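Local coordinates for probable sulfate-binding lipoprotein SubI (Mycobacterium tuberculosis, PDB 6DDN) that probably binds sulfate outside the cytoplasmic membrane and delivers it for uptake, at residues G122-D125 against K126-A130; L233-Y236 against E237-I241; I168-P172 against L173-S177. All coordinates share one frame; numbering follows the deposited sequence.

Contact 1: residues G122-D125 against K126-A130; sequences GKVD and KDWDA
As modelled, the carboxylates of D125 and D127 lie stacked on each other, although both are acidic. Their planes are 25° apart, and D125 OD2 is 3.1 Å from D127 OD2. The modelled 2.4 Å from that OD2 to D127 N is too short to trust, so the exact place of the carboxylate is doubtful. The two groups sit on a tight turn. D125 O accepts a weak bond from W128 N at 3.4 Å, and the angles of K126 and D127 fit a type I beta turn. The N-H of D127 aims almost straight at D125 OD2, as in an Asx turn.

The turn lies at the surface in the loop between helix 113-120 and strand 138-147. G122 ends that helix with a Schellman motif. The V124 side chain packs on L118, V119 and A266. W128 joins it there, packing on I115, V119 and P264. A chi1 of 161° puts V124 CG1 anti to the backbone N, on the side of W128, 3.8 Å from its CD1. D129 CB lies over the centre of one indole face. At the ring edge, near the plane, W128 CD1 is 3.3 Å from D125 O.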
loop_
_atom_site.group_PDB
_atom_site.type_symbol
_atom_site.label_atom_id
_atom_site.label_comp_id
_atom_site.label_asym_id
_atom_site.label_seq_id
_atom_site.Cartn_x
_atom_site.Cartn_y
_atom_site.Cartn_z
ATOM N N GLY A 122 -21.845 -5.852 3.344
ATOM C CA GLY A 122 -22.557 -4.962 4.241
ATOM C C GLY A 122 -21.751 -4.424 5.402
ATOM O O GLY A 122 -22.324 -3.796 6.296
ATOM N N LYS A 123 -20.438 -4.649 5.419
ATOM C CA LYS A 123 -19.594 -4.191 6.516
ATOM C C LYS A 123 -19.122 -2.756 6.339
ATOM O O LYS A 123 -18.853 -2.073 7.335
ATOM C CB LYS A 123 -18.379 -5.110 6.662
ATOM C CG LYS A 123 -18.730 -6.556 6.951
ATOM C CD LYS A 123 -19.007 -6.774 8.427
ATOM C CE LYS A 123 -19.295 -8.238 8.717
ATOM N NZ LYS A 123 -19.528 -8.486 10.167
ATOM N N VAL A 124 -19.000 -2.288 5.102
ATOM C CA VAL A 124 -18.623 -0.911 4.813
ATOM C C VAL A 124 -19.738 -0.291 3.985
ATOM O O VAL A 124 -20.112 -0.834 2.937
ATOM C CB VAL A 124 -17.276 -0.824 4.076
ATOM C CG1 VAL A 124 -17.128 0.525 3.393
ATOM C CG2 VAL A 124 -16.127 -1.052 5.042
ATOM N N ASP A 125 -20.274 0.833 4.463
ATOM C CA ASP A 125 -21.279 1.572 3.714
ATOM C C ASP A 125 -20.702 1.985 2.361
ATOM O O ASP A 125 -19.502 2.226 2.217
ATOM C CB ASP A 125 -21.737 2.798 4.518
ATOM C CG ASP A 125 -22.730 3.678 3.762
ATOM O OD1 ASP A 125 -23.798 3.967 4.337
ATOM O OD2 ASP A 125 -22.459 4.096 2.615
ATOM N N LYS A 126 -21.581 2.063 1.359
ATOM C CA LYS A 126 -21.138 2.373 0.002
ATOM C C LYS A 126 -20.708 3.828 -0.162
ATOM O O LYS A 126 -20.018 4.151 -1.138
ATOM C CB LYS A 126 -22.250 2.040 -0.991
ATOM C CG LYS A 126 -23.155 0.899 -0.541
ATOM C CD LYS A 126 -24.558 1.057 -1.105
ATOM C CE LYS A 126 -25.474 -0.046 -0.610
ATOM N NZ LYS A 126 -25.465 -0.153 0.878
ATOM N N ASP A 127 -21.080 4.703 0.776
ATOM C CA ASP A 127 -20.740 6.125 0.735
ATOM C C ASP A 127 -19.247 6.381 0.904
ATOM O O ASP A 127 -18.807 7.532 0.906
ATOM C CB ASP A 127 -21.495 6.893 1.829
ATOM C CG ASP A 127 -21.001 6.561 3.248
ATOM O OD1 ASP A 127 -21.644 7.025 4.210
ATOM O OD2 ASP A 127 -20.004 5.823 3.421
ATOM N N TRP A 128 -18.477 5.313 1.103
ATOM C CA TRP A 128 -17.123 5.450 1.619
ATOM C C TRP A 128 -16.180 6.126 0.631
ATOM O O TRP A 128 -15.127 6.622 1.044
ATOM C CB TRP A 128 -16.594 4.070 2.008
ATOM C CG TRP A 128 -16.220 3.265 0.827
ATOM C CD1 TRP A 128 -17.032 2.451 0.090
ATOM C CD2 TRP A 128 -14.931 3.209 0.218
ATOM N NE1 TRP A 128 -16.318 1.883 -0.938
ATOM C CE2 TRP A 128 -15.026 2.335 -0.882
ATOM C CE3 TRP A 128 -13.702 3.813 0.499
ATOM C CZ2 TRP A 128 -13.937 2.048 -1.698
ATOM C CZ3 TRP A 128 -12.625 3.529 -0.311
ATOM C CH2 TRP A 128 -12.748 2.654 -1.397
ATOM N N ASP A 129 -16.534 6.167 -0.657
ATOM C CA ASP A 129 -15.674 6.773 -1.665
ATOM C C ASP A 129 -16.399 7.797 -2.535
ATOM O O ASP A 129 -15.841 8.230 -3.552
ATOM C CB ASP A 129 -15.041 5.693 -2.549
ATOM C CG ASP A 129 -16.025 5.086 -3.523
ATOM O OD1 ASP A 129 -17.229 5.022 -3.200
ATOM O OD2 ASP A 129 -15.591 4.666 -4.613
ATOM N N ALA A 130 -17.623 8.189 -2.174
ATOM C CA ALA A 130 -18.303 9.282 -2.857
ATOM C C ALA A 130 -17.732 10.642 -2.480
ATOM O O ALA A 130 -18.072 11.644 -3.119
ATOM C CB ALA A 130 -19.804 9.250 -2.557
#

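Contact 2: residues L233-Y236 against E237-I241; sequences LISY and ENEAI. With SO4 (sulfate ion), chain C.
Y236 runs from the amide of N238 to a bound sulfate. Its CB is 3.3 Å from N238 OD1. Next, CG lies 3.9 Å from both OD1 and ND2 of N238, and CD2 is also 3.9 Å from that OD1. The two side chains point the same way, side by side, with ring and amide planes 35° apart. N238 CG stands between its own backbone N and carbonyl carbon, which folds the amide back beside the tyrosine. Further out, CE1 and CZ of Y236 come near the sulfate, whose O2 sits at the ring edge, close to its plane. At the tip, Y236 OH donates a 2.8 Å hydrogen bond to sulfate O2. The same hydroxyl is bonded to S110 OG, which helps to fix where it lies.

The backbone here passes from strand 232-236 into helix 237-245, with Y236 at the N-cap position. This junction borders the anion site of a type 2 periplasmic binding protein fold. The ion may come from the crystallisation liquor, though its site is consistent with that of the expected ligand. A60 N and G218 N grip it too. The strand segment and the helix segment meet at 102°. Y236 O takes A240 N at 3.1 Å, with an N-H...O angle of 158°, and so starts the helical bonding.

On another side of the junction, S235 OG rests against the aliphatic part of E239, 3.3 Å from both its CB and its CG. The E239 chain then bends at chi2. Its carboxylate, buried, is satisfied by a salt bridge to R219 and a hydrogen bond to T222. E237 starts away from the strand at CB, and its carboxylate forms a salt bridge with R299.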
loop_
_atom_site.group_PDB
_atom_site.type_symbol
_atom_site.label_atom_id
_atom_site.label_comp_id
_atom_site.label_asym_id
_atom_site.label_seq_id
_atom_site.Cartn_x
_atom_site.Cartn_y
_atom_site.Cartn_z
ATOM N N LEU A 233 13.637 -6.436 -3.675
ATOM C CA LEU A 233 12.307 -6.593 -3.107
ATOM C C LEU A 233 11.415 -5.479 -3.637
ATOM O O LEU A 233 11.678 -4.297 -3.387
ATOM C CB LEU A 233 12.360 -6.561 -1.577
ATOM C CG LEU A 233 11.083 -6.129 -0.851
ATOM C CD1 LEU A 233 10.060 -7.252 -0.857
ATOM C CD2 LEU A 233 11.390 -5.681 0.569
ATOM N N ILE A 234 10.377 -5.852 -4.378
ATOM C CA ILE A 234 9.377 -4.885 -4.816
ATOM C C ILE A 234 8.469 -4.570 -3.637
ATOM O O ILE A 234 7.910 -5.477 -3.011
ATOM C CB ILE A 234 8.577 -5.425 -6.010
ATOM C CG1 ILE A 234 9.474 -6.245 -6.936
ATOM C CG2 ILE A 234 7.952 -4.285 -6.781
ATOM C CD1 ILE A 234 8.788 -6.672 -8.219
ATOM N N SER A 235 8.326 -3.285 -3.323
ATOM C CA SER A 235 7.669 -2.894 -2.084
ATOM C C SER A 235 7.141 -1.474 -2.219
ATOM O O SER A 235 7.396 -0.785 -3.210
ATOM C CB SER A 235 8.632 -3.005 -0.899
ATOM O OG SER A 235 7.979 -2.710 0.322
ATOM N N TYR A 236 6.390 -1.049 -1.205
ATOM C CA TYR A 236 5.972 0.341 -1.120
ATOM C C TYR A 236 7.178 1.235 -0.862
ATOM O O TYR A 236 8.157 0.831 -0.230
ATOM C CB TYR A 236 4.956 0.555 0.008
ATOM C CG TYR A 236 3.794 -0.412 0.076
ATOM C CD1 TYR A 236 3.948 -1.679 0.620
ATOM C CD2 TYR A 236 2.531 -0.036 -0.360
ATOM C CE1 TYR A 236 2.883 -2.555 0.700
ATOM C CE2 TYR A 236 1.459 -0.905 -0.284
ATOM C CZ TYR A 236 1.642 -2.164 0.248
ATOM O OH TYR A 236 0.578 -3.032 0.327
ATOM N N GLU A 237 7.094 2.471 -1.352
ATOM C CA GLU A 237 8.106 3.462 -1.006
ATOM C C GLU A 237 8.088 3.770 0.486
ATOM O O GLU A 237 9.140 4.036 1.079
ATOM C CB GLU A 237 7.885 4.735 -1.823
ATOM C CG GLU A 237 8.981 5.773 -1.703
ATOM C CD GLU A 237 8.523 7.141 -2.170
ATOM O OE1 GLU A 237 7.348 7.491 -1.927
ATOM O OE2 GLU A 237 9.336 7.865 -2.783
ATOM N N ASN A 238 6.910 3.732 1.112
ATOM C CA ASN A 238 6.845 3.952 2.552
ATOM C C ASN A 238 7.514 2.814 3.311
ATOM O O ASN A 238 8.151 3.043 4.345
ATOM C CB ASN A 238 5.393 4.119 3.000
ATOM C CG ASN A 238 4.491 3.006 2.500
ATOM O OD1 ASN A 238 3.754 3.179 1.531
ATOM N ND2 ASN A 238 4.528 1.863 3.176
ATOM N N GLU A 239 7.387 1.585 2.809
ATOM C CA GLU A 239 8.000 0.449 3.487
ATOM C C GLU A 239 9.516 0.478 3.346
ATOM O O GLU A 239 10.238 0.096 4.274
ATOM C CB GLU A 239 7.427 -0.861 2.947
ATOM C CG GLU A 239 8.051 -2.116 3.550
ATOM C CD GLU A 239 7.466 -2.491 4.902
ATOM O OE1 GLU A 239 7.446 -3.698 5.222
ATOM O OE2 GLU A 239 7.029 -1.587 5.648
ATOM N N ALA A 240 10.018 0.930 2.195
ATOM C CA ALA A 240 11.460 1.092 2.041
ATOM C C ALA A 240 11.989 2.170 2.977
ATOM O O ALA A 240 13.040 1.998 3.607
ATOM C CB ALA A 240 11.800 1.427 0.588
ATOM N N ILE A 241 11.265 3.287 3.086
ATOM C CA ILE A 241 11.673 4.364 3.984
ATOM C C ILE A 241 11.673 3.882 5.428
ATOM O O ILE A 241 12.599 4.175 6.195
ATOM C CB ILE A 241 10.757 5.588 3.792
ATOM C CG1 ILE A 241 11.010 6.234 2.429
ATOM C CG2 ILE A 241 10.967 6.597 4.907
ATOM C CD1 ILE A 241 9.960 7.242 2.031
HETATM S S SO4 C . -0.028 -5.987 2.171
HETATM O O1 SO4 C . -0.899 -6.082 3.339
HETATM O O2 SO4 C . 0.922 -4.895 2.367
HETATM O O3 SO4 C . 0.704 -7.236 1.992
HETATM O O4 SO4 C . -0.839 -5.728 0.986
#

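Contact 3: residues I168-P172 against L173-S177; sequences ITPSP and LSSGS. With SO4 (sulfate ion), chain C.
P170 packs its ring against two serine hydroxyls across the bend. Its CG is 3.5 Å from S175 OG and 3.6 Å from S177 OG. Both serines hold OG anti to the backbone N (chi1 176° and 168°), but the two hydroxyls do different work. S175 OG faces the bound sulfate and is modelled 2.5 Å from its O3, shorter than a usual hydrogen bond. The same oxygen accepts A178 N and so caps the start of helix 177-190. S177 OG turns to the proline, while its CB faces the ion.

The bend before the cap is held by the backbone. S171 O accepts S175 N at 3.0 Å, nearly in line with its C=O, and S174 N weakly at 3.4 Å. P172, which has no N-H to offer, packs on A178 and R214. With OG between the backbone N and the carbonyl carbon, S174 bonds to G216 O, which ties the bend to the loop ahead of helix 218-227. L173 extends to the exposed side, its CB 4.0 Å from S171 OG.

The sulfate lies where helix 177-190 begins. S177 N donates to its O4 at 2.8 Å, with a good angle of 155°. G176 N donates to the same oxygen over 2.8 Å, but weakly. Further hydrogen bonds come from G218 N and A60 N. The site thus probably holds the dianion through uncharged donors, backbone amides at helix N termini and hydroxyls, as in classical sulfate-binding proteins.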
loop_
_atom_site.group_PDB
_atom_site.type_symbol
_atom_site.label_atom_id
_atom_site.label_comp_id
_atom_site.label_asym_id
_atom_site.label_seq_id
_atom_site.Cartn_x
_atom_site.Cartn_y
_atom_site.Cartn_z
ATOM N N ILE A 168 11.902 -10.573 -4.720
ATOM C CA ILE A 168 11.050 -10.854 -3.575
ATOM C C ILE A 168 9.784 -10.024 -3.722
ATOM O O ILE A 168 9.845 -8.789 -3.780
ATOM C CB ILE A 168 11.763 -10.548 -2.250
ATOM C CG1 ILE A 168 13.094 -11.296 -2.178
ATOM C CG2 ILE A 168 10.880 -10.925 -1.073
ATOM C CD1 ILE A 168 12.962 -12.792 -2.363
ATOM N N THR A 169 8.635 -10.701 -3.793
ATOM C CA THR A 169 7.338 -10.049 -3.886
ATOM C C THR A 169 6.293 -10.998 -3.316
ATOM O O THR A 169 6.391 -12.216 -3.529
ATOM C CB THR A 169 6.984 -9.666 -5.330
ATOM O OG1 THR A 169 5.674 -9.087 -5.374
ATOM C CG2 THR A 169 7.035 -10.881 -6.245
ATOM N N PRO A 170 5.303 -10.487 -2.579
ATOM C CA PRO A 170 4.338 -11.381 -1.922
ATOM C C PRO A 170 3.342 -12.020 -2.879
ATOM O O PRO A 170 3.435 -11.861 -4.101
ATOM C CB PRO A 170 3.634 -10.456 -0.921
ATOM C CG PRO A 170 3.778 -9.101 -1.501
ATOM C CD PRO A 170 5.114 -9.083 -2.182
ATOM N N SER A 171 2.379 -12.751 -2.317
ATOM C CA SER A 171 1.368 -13.509 -3.048
ATOM C C SER A 171 0.125 -12.654 -3.268
ATOM O O SER A 171 -0.361 -12.025 -2.321
ATOM C CB SER A 171 0.990 -14.771 -2.285
ATOM O OG SER A 171 0.156 -15.608 -3.066
ATOM N N PRO A 172 -0.417 -12.605 -4.490
ATOM C CA PRO A 172 -1.622 -11.795 -4.730
ATOM C C PRO A 172 -2.877 -12.371 -4.103
ATOM O O PRO A 172 -3.925 -11.713 -4.139
ATOM C CB PRO A 172 -1.732 -11.765 -6.264
ATOM C CG PRO A 172 -0.443 -12.357 -6.780
ATOM C CD PRO A 172 0.039 -13.278 -5.714
ATOM N N LEU A 173 -2.808 -13.575 -3.536
ATOM C CA LEU A 173 -3.981 -14.160 -2.900
ATOM C C LEU A 173 -4.267 -13.495 -1.563
ATOM O O LEU A 173 -5.429 -13.322 -1.181
ATOM C CB LEU A 173 -3.781 -15.662 -2.714
ATOM C CG LEU A 173 -3.695 -16.535 -3.965
ATOM C CD1 LEU A 173 -4.211 -17.931 -3.660
ATOM C CD2 LEU A 173 -4.466 -15.918 -5.118
ATOM N N SER A 174 -3.216 -13.115 -0.837
ATOM C CA SER A 174 -3.363 -12.551 0.495
ATOM C C SER A 174 -2.911 -11.105 0.605
ATOM O O SER A 174 -3.338 -10.413 1.534
ATOM C CB SER A 174 -2.578 -13.389 1.514
ATOM O OG SER A 174 -1.246 -13.595 1.072
ATOM N N SER A 175 -2.078 -10.630 -0.317
ATOM C CA SER A 175 -1.470 -9.313 -0.219
ATOM C C SER A 175 -1.971 -8.398 -1.326
ATOM O O SER A 175 -2.131 -8.823 -2.474
ATOM C CB SER A 175 0.056 -9.411 -0.294
ATOM O OG SER A 175 0.644 -8.124 -0.292
ATOM N N GLY A 176 -2.225 -7.138 -0.968
ATOM C CA GLY A 176 -2.402 -6.113 -1.980
ATOM C C GLY A 176 -1.083 -5.573 -2.484
ATOM O O GLY A 176 -0.997 -5.110 -3.626
ATOM N N SER A 177 -0.044 -5.620 -1.645
ATOM C CA SER A 177 1.305 -5.277 -2.085
ATOM C C SER A 177 1.702 -6.083 -3.313
ATOM O O SER A 177 2.303 -5.548 -4.252
ATOM C CB SER A 177 2.296 -5.513 -0.941
ATOM O OG SER A 177 3.638 -5.465 -1.389
HETATM S S SO4 C . -0.028 -5.987 2.171
HETATM O O1 SO4 C . -0.899 -6.082 3.339
HETATM O O2 SO4 C . 0.922 -4.895 2.367
HETATM O O3 SO4 C . 0.704 -7.236 1.992
HETATM O O4 SO4 C . -0.839 -5.728 0.986
#

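Overall arrangement
From the N terminus the order is contact 1, contact 3, contact 2. Each is one unbroken run of chain, so each closes only a local turn. None nests in or crosses another. Contact 1 turns the chain between helix 113-120 and strand 138-147, its centre about 20 Å from the chain centre. It stays about 14 Å from contact 3 and 15 Å from contact 2, nearest atoms. Contact 3 leads from strand 167-168 into helix 177-190. Contact 2 leads from strand 232-236 into helix 237-245. These two strands are parallel neighbours, probably joined by I234 N to I168 O at 3.0 Å. Their two junctions meet at the same sulfate.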